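Local coordinates for protein telomere length regulator taz1 (Schizosaccharomyces pombe, PDB 4ZMI) that binds double-stranded telomeric DNA and regulates telomere length and the silencing of telomere-adjacent genes, and is represented here by its helical domain, at residues Q185-K188 with I192-F195; R151-G154 with S160-A163; D93-L98 with N230-E235. All coordinates share one frame; numbering follows the deposited sequence.

Contact 1: Q185-K188 with I192-F195; sequences QVWK and ICDF
The indole of Trp187 lies against Ile192 and Cys193, the first two residues of helix 192-203. From CB, CG is anti to the backbone N (chi1 -176°), a torsion that lays the indole alongside the start of that helix. Beyond CG, CD2 passes near Ile192 CB, which lies above one indole face, offset toward the rim. At the six-membered ring Trp187 CE3 meets Ile192 CG2 at 3.7 Å, and CZ3 adjoins the same methyl. Across the six-membered ring from CE3, Trp187 CZ2 rests on Cys193 CB at 3.8 Å. Cys193 SG makes an oblique sulfur-aromatic contact, 5.4 Å from the centroid of the Trp187 six-membered ring. The backbones are joined too: Ile192 N donates to Trp187 O at 3.0 Å (N-H...O angle 153°). Trp187 O also accepts a hydrogen bond from a water at 2.7 Å, and the water accepts from Cys193 N, so two amides are tied to one carbonyl, one directly and one through the water. This packing across the short turn between helices 185-189 and 192-203 is set among other helices: Trp187 touches Leu128 and Leu129 of helix 118-130 and Leu179 of helix 176-182, while Tyr138 of helix 137-154 reaches both Trp187 and Ile192.

Contact 2: R151-G154 with S160-A163; sequences RYFG and SIDA
Ile161 carries this contact, its side chain lying against Tyr152 and its backbone oxygen beside Phe153, two aromatic residues near the C-terminal end of helix 137-154. Ser160 brings the chain back past that end; its CA is 7.4 Å from the CA of Phe153, and its CB is turned away. The residue just before it, Pro159, offers its carbonyl to the hydroxyl of Tyr152, so the polar end of the tyrosine is hydrogen-bonded to the same loop that its ring touches.

At Ile161 the CG1 branch stands between the backbone N and the carbonyl carbon (chi1 54°) and then extends to CD1, which brings this arm across the tyrosine at about a right angle. Ile161 CD1 approaches Tyr152 OH at 3.5 Å and Tyr152 CZ at 3.7 Å. Ile161 CG1 follows behind, 3.8 Å from Tyr152 CE2, so the touching is concentrated at the hydroxyl end of the ring. The carbonyl of the same residue faces the other aromatic: Ile161 O lies at the ring edge of Phe153, near its plane, 3.8 Å from Phe153 CZ. The two rings also meet each other, Tyr152 CD2 standing above one face of Phe153, toward the rim. No hydrogen bond crosses between the segments.

Asp162 occupies the N-cap position of the next helix, although its side chain makes no capping bond, and Ala163 begins helix 163-168. The contact thus closes the short connection between two successive helices, 137-154 and 163-168, of the all-helical domain, whose sequence falls in the TRF family. Helix 192-203 touches both segments, Ile200 meeting Phe153 and Ala163, and Lys197 also touching Ala163.

Contact 3: D93-L98 with N230-E235; sequences DLEKPL and NVRRLE
Glu95 and Leu234 bring the two backbones together, their CA atoms 6.8 Å apart. Glu95 opens helix 95-107 directly after Leu94 at the N-cap, and the hydrogen bond from Leu98 N to Leu94 O closes the first turn. Residues 230-235, by contrast, form an irregular tail following helix 214-229.

The glutamate reaches across with CG anti to its own amide nitrogen (chi1 -167°) and an extended chain beyond, so the carboxylate arrives at the backbone of the tail. Arg233 N makes a weak hydrogen bond to Glu95 OE2 at 3.1 Å. Leu234 N is modelled 2.4 Å from Glu95 OE1, too short to be trusted in length, although its direction fits a second hydrogen bond. The aliphatic parts run past each other in opposite directions, with Leu234 CD1 3.7 Å from Glu95 CB, and Phe78 of helix 78-83 packs on both residues. Arg232 touches through its aliphatic chain, Arg232 CG lying 3.7 Å from Glu95 OE2; Arg232 NE is 5.5 Å from Glu95 OE2, with no contact of the charged atoms.

Glu95 OE2 also sits 3.1 Å from Val231 O, another acceptor; the hydrogen bond from Lys99 NZ to this carbonyl would probably ease the repulsion. One acidic side chain thus appears to hold the C-terminal tail of the helical domain to helix 95-107 through backbone amides, by one weak hydrogen bond and one of doubtful length. These donors and the nearby helix N-terminus would probably favour its ionised form.

In the fold
Contacts 1 and 2 are partly buried and lie in the same helical region, their centres about 20 Å apart; contact 3 is a surface contact. The first two each join elements that follow one another in the chain, and both involve helices 137-154 and 192-203, either as a segment or as a packing neighbour. Contact 3 instead brings together residues more than 130 positions apart, and the loop it closes encloses the other two. It lies on the opposite side of the chain's centre from contact 2, with about 31 Å between centres. Chemistry changes accordingly: aromatic and aliphatic packing dominates contacts 1 and 2, with backbone and water bonds added in contact 1, whereas contact 3 depends on a carboxylate.

Contact 1: Q185-K188 with I192-F195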
# COMPACT_ATOMS: atom_id res chain seq x y z
N GLN A 185 5.04 -2.07 18.52
CA GLN A 185 6.05 -2.85 19.23
C GLN A 185 6.96 -3.64 18.29
O GLN A 185 8.17 -3.68 18.50
CB GLN A 185 5.39 -3.82 20.22
CG GLN A 185 6.40 -4.59 21.09
CD GLN A 185 5.75 -5.71 21.89
OE1 GLN A 185 4.52 -5.78 22.01
NE2 GLN A 185 6.58 -6.59 22.45
N VAL A 186 6.37 -4.25 17.27
CA VAL A 186 7.12 -5.19 16.46
C VAL A 186 8.30 -4.53 15.76
O VAL A 186 9.37 -5.12 15.63
CB VAL A 186 6.22 -5.86 15.42
CG1 VAL A 186 6.99 -6.95 14.70
CG2 VAL A 186 4.99 -6.43 16.09
N TRP A 187 8.10 -3.29 15.32
CA TRP A 187 9.11 -2.59 14.55
C TRP A 187 10.40 -2.42 15.31
O TRP A 187 11.47 -2.72 14.80
CB TRP A 187 8.59 -1.23 14.13
CG TRP A 187 9.53 -0.47 13.23
CD1 TRP A 187 10.52 0.39 13.61
CD2 TRP A 187 9.52 -0.46 11.80
NE1 TRP A 187 11.14 0.93 12.51
CE2 TRP A 187 10.54 0.42 11.38
CE3 TRP A 187 8.77 -1.12 10.84
CZ2 TRP A 187 10.83 0.64 10.04
CZ3 TRP A 187 9.05 -0.89 9.50
CH2 TRP A 187 10.07 -0.02 9.12
N LYS A 188 10.29 -1.92 16.53
CA LYS A 188 11.46 -1.82 17.39
C LYS A 188 11.92 -3.19 17.88
O LYS A 188 13.10 -3.52 17.79
CB LYS A 188 11.18 -0.92 18.60
CG LYS A 188 11.08 0.56 18.26
CD LYS A 188 11.98 1.40 19.16
CE LYS A 188 13.46 1.09 18.92
NZ LYS A 188 14.37 2.02 19.66
N ILE A 192 12.93 -4.48 12.85
CA ILE A 192 12.38 -4.61 11.50
C ILE A 192 13.13 -3.77 10.46
O ILE A 192 13.36 -4.23 9.34
CB ILE A 192 10.88 -4.29 11.48
CG1 ILE A 192 10.14 -5.30 12.35
CG2 ILE A 192 10.32 -4.39 10.09
CD1 ILE A 192 10.33 -6.72 11.84
N CYS A 193 13.54 -2.57 10.83
CA CYS A 193 14.17 -1.67 9.88
C CYS A 193 15.46 -2.25 9.32
O CYS A 193 15.76 -2.13 8.13
CB CYS A 193 14.46 -0.30 10.50
SG CYS A 193 14.96 0.92 9.26
N ASP A 194 16.21 -2.89 10.21
CA ASP A 194 17.46 -3.55 9.84
C ASP A 194 17.17 -4.71 8.91
O ASP A 194 17.91 -4.93 7.94
CB ASP A 194 18.20 -4.01 11.09
CG ASP A 194 18.70 -2.85 11.93
OD1 ASP A 194 19.17 -1.85 11.34
OD2 ASP A 194 18.61 -2.93 13.17
N PHE A 195 16.09 -5.44 9.18
CA PHE A 195 15.68 -6.51 8.27
C PHE A 195 15.40 -5.98 6.87
O PHE A 195 15.82 -6.58 5.87
CB PHE A 195 14.47 -7.29 8.81
CG PHE A 195 14.08 -8.47 7.94
CD1 PHE A 195 14.92 -9.56 7.81
CD2 PHE A 195 12.88 -8.47 7.25
CE1 PHE A 195 14.58 -10.63 7.00
CE2 PHE A 195 12.53 -9.53 6.44
CZ PHE A 195 13.38 -10.63 6.32
O HOH W 1 13.48 -1.46 13.55

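Contact 2: R151-G154 with S160-A163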
# COMPACT_ATOMS: atom_id res chain seq x y z
N ARG A 151 10.56 -6.78 -7.45
CA ARG A 151 9.89 -6.13 -8.57
C ARG A 151 10.57 -4.81 -8.90
O ARG A 151 10.83 -4.52 -10.07
CB ARG A 151 8.38 -5.96 -8.31
CG ARG A 151 7.65 -7.33 -8.31
CD ARG A 151 6.12 -7.21 -8.25
NE ARG A 151 5.56 -6.62 -9.46
CZ ARG A 151 5.35 -7.30 -10.59
NH1 ARG A 151 5.67 -8.60 -10.66
NH2 ARG A 151 4.84 -6.68 -11.65
N TYR A 152 10.90 -4.03 -7.88
CA TYR A 152 11.57 -2.76 -8.15
C TYR A 152 12.93 -2.97 -8.80
O TYR A 152 13.17 -2.50 -9.91
CB TYR A 152 11.77 -1.93 -6.89
CG TYR A 152 12.42 -0.61 -7.21
CD1 TYR A 152 11.65 0.48 -7.55
CD2 TYR A 152 13.79 -0.46 -7.17
CE1 TYR A 152 12.23 1.70 -7.84
CE2 TYR A 152 14.38 0.75 -7.47
CZ TYR A 152 13.59 1.83 -7.81
OH TYR A 152 14.15 3.05 -8.10
N PHE A 153 13.82 -3.67 -8.09
CA PHE A 153 15.21 -3.79 -8.53
C PHE A 153 15.40 -4.81 -9.62
O PHE A 153 16.53 -5.08 -10.00
CB PHE A 153 16.12 -4.19 -7.39
CG PHE A 153 16.20 -3.18 -6.32
CD1 PHE A 153 15.73 -3.46 -5.05
CD2 PHE A 153 16.73 -1.93 -6.58
CE1 PHE A 153 15.79 -2.51 -4.05
CE2 PHE A 153 16.79 -0.98 -5.58
CZ PHE A 153 16.32 -1.27 -4.31
N GLY A 154 14.31 -5.42 -10.08
CA GLY A 154 14.41 -6.38 -11.15
C GLY A 154 14.13 -5.71 -12.48
O GLY A 154 14.37 -6.26 -13.55
N SER A 160 18.85 2.86 -9.30
CA SER A 160 19.40 2.34 -8.06
C SER A 160 19.08 3.35 -6.96
O SER A 160 19.30 4.55 -7.13
CB SER A 160 20.92 2.17 -8.19
OG SER A 160 21.44 1.38 -7.14
N ILE A 161 18.54 2.86 -5.85
CA ILE A 161 18.26 3.72 -4.72
C ILE A 161 18.58 2.98 -3.42
O ILE A 161 18.49 1.76 -3.35
CB ILE A 161 16.81 4.24 -4.74
CG1 ILE A 161 15.81 3.10 -4.84
CG2 ILE A 161 16.58 5.22 -5.88
CD1 ILE A 161 14.39 3.62 -4.68
N ASP A 162 18.99 3.74 -2.40
CA ASP A 162 19.34 3.24 -1.06
C ASP A 162 18.13 2.70 -0.36
O ASP A 162 17.02 3.05 -0.69
CB ASP A 162 19.85 4.40 -0.19
CG ASP A 162 21.20 4.86 -0.61
OD1 ASP A 162 21.79 4.20 -1.47
OD2 ASP A 162 21.67 5.87 -0.06
N ALA A 163 18.35 1.91 0.67
CA ALA A 163 17.23 1.39 1.44
C ALA A 163 16.40 2.52 2.07
O ALA A 163 15.18 2.42 2.19
CB ALA A 163 17.74 0.42 2.49

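Contact 3: D93-L98 with N230-E235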
# COMPACT_ATOMS: atom_id res chain seq x y z
N ASP A 93 -13.59 6.39 14.52
CA ASP A 93 -14.86 5.70 14.26
C ASP A 93 -14.87 5.05 12.88
O ASP A 93 -15.53 4.03 12.67
CB ASP A 93 -16.05 6.67 14.33
CG ASP A 93 -16.65 6.78 15.73
OD1 ASP A 93 -17.17 5.77 16.24
OD2 ASP A 93 -16.62 7.90 16.31
N LEU A 94 -14.14 5.65 11.95
CA LEU A 94 -14.28 5.33 10.54
C LEU A 94 -13.29 4.29 10.02
O LEU A 94 -12.95 4.31 8.83
CB LEU A 94 -14.12 6.61 9.72
CG LEU A 94 -15.19 7.66 9.96
CD1 LEU A 94 -14.82 8.98 9.28
CD2 LEU A 94 -16.50 7.13 9.45
N GLU A 95 -12.82 3.39 10.87
CA GLU A 95 -11.77 2.46 10.43
C GLU A 95 -12.22 1.58 9.28
O GLU A 95 -11.50 1.41 8.30
CB GLU A 95 -11.24 1.62 11.58
CG GLU A 95 -9.97 0.89 11.23
CD GLU A 95 -9.55 -0.11 12.29
OE1 GLU A 95 -9.00 0.31 13.33
OE2 GLU A 95 -9.77 -1.31 12.08
N LYS A 96 -13.43 1.03 9.39
CA LYS A 96 -13.99 0.16 8.36
C LYS A 96 -13.95 0.77 6.95
O LYS A 96 -13.41 0.17 6.03
CB LYS A 96 -15.42 -0.32 8.71
CG LYS A 96 -15.76 -0.38 10.21
CD LYS A 96 -16.21 0.99 10.78
CE LYS A 96 -16.76 0.87 12.20
NZ LYS A 96 -18.21 0.50 12.24
N PRO A 97 -14.52 1.98 6.76
CA PRO A 97 -14.45 2.49 5.38
C PRO A 97 -13.05 2.96 4.98
O PRO A 97 -12.78 3.03 3.79
CB PRO A 97 -15.40 3.69 5.41
CG PRO A 97 -15.35 4.15 6.81
CD PRO A 97 -15.30 2.88 7.62
N LEU A 98 -12.19 3.28 5.94
CA LEU A 98 -10.82 3.67 5.60
C LEU A 98 -10.12 2.48 4.96
O LEU A 98 -9.45 2.63 3.94
CB LEU A 98 -10.06 4.18 6.82
CG LEU A 98 -10.39 5.64 7.20
CD1 LEU A 98 -9.84 5.99 8.57
CD2 LEU A 98 -9.87 6.65 6.17
N ASN A 230 -9.85 -7.02 7.65
CA ASN A 230 -10.54 -7.48 8.85
C ASN A 230 -9.65 -7.47 10.11
O ASN A 230 -9.82 -8.28 11.01
CB ASN A 230 -11.26 -8.82 8.64
CG ASN A 230 -10.30 -9.96 8.33
OD1 ASN A 230 -9.14 -9.74 8.01
ND2 ASN A 230 -10.80 -11.19 8.42
N VAL A 231 -8.72 -6.52 10.15
CA VAL A 231 -7.88 -6.28 11.32
C VAL A 231 -8.19 -4.91 11.93
O VAL A 231 -8.31 -3.92 11.21
CB VAL A 231 -6.39 -6.36 10.95
CG1 VAL A 231 -5.52 -5.78 12.06
CG2 VAL A 231 -6.00 -7.78 10.65
N ARG A 232 -8.33 -4.84 13.25
CA ARG A 232 -8.56 -3.55 13.91
C ARG A 232 -7.26 -2.80 14.14
O ARG A 232 -6.49 -3.12 15.05
CB ARG A 232 -9.32 -3.73 15.23
CG ARG A 232 -10.67 -3.04 15.24
CD ARG A 232 -11.47 -3.41 16.47
NE ARG A 232 -12.78 -2.75 16.48
CZ ARG A 232 -13.78 -3.06 17.29
NH1 ARG A 232 -13.65 -4.04 18.18
NH2 ARG A 232 -14.93 -2.39 17.22
N ARG A 233 -7.00 -1.80 13.30
CA ARG A 233 -5.73 -1.10 13.35
C ARG A 233 -5.76 0.08 14.32
O ARG A 233 -4.79 0.32 15.05
CB ARG A 233 -5.29 -0.65 11.96
CG ARG A 233 -4.30 -1.61 11.29
CD ARG A 233 -3.07 -1.84 12.15
NE ARG A 233 -2.17 -2.83 11.56
CZ ARG A 233 -1.92 -4.03 12.09
NH1 ARG A 233 -2.48 -4.39 13.23
NH2 ARG A 233 -1.09 -4.87 11.47
N LEU A 234 -6.86 0.82 14.34
CA LEU A 234 -6.97 1.96 15.24
C LEU A 234 -7.02 1.51 16.70
O LEU A 234 -8.07 1.13 17.21
CB LEU A 234 -8.13 2.87 14.84
CG LEU A 234 -7.92 3.41 13.41
CD1 LEU A 234 -9.06 4.29 12.94
CD2 LEU A 234 -6.59 4.15 13.28
N GLU A 235 -5.85 1.56 17.34
CA GLU A 235 -5.63 1.03 18.68
C GLU A 235 -6.15 -0.40 18.86
O GLU A 235 -7.33 -0.63 19.12
CB GLU A 235 -6.22 1.96 19.74
CG GLU A 235 -5.86 1.57 21.16
CD GLU A 235 -4.51 2.09 21.60
OE1 GLU A 235 -4.03 3.07 20.99
OE2 GLU A 235 -3.93 1.54 22.56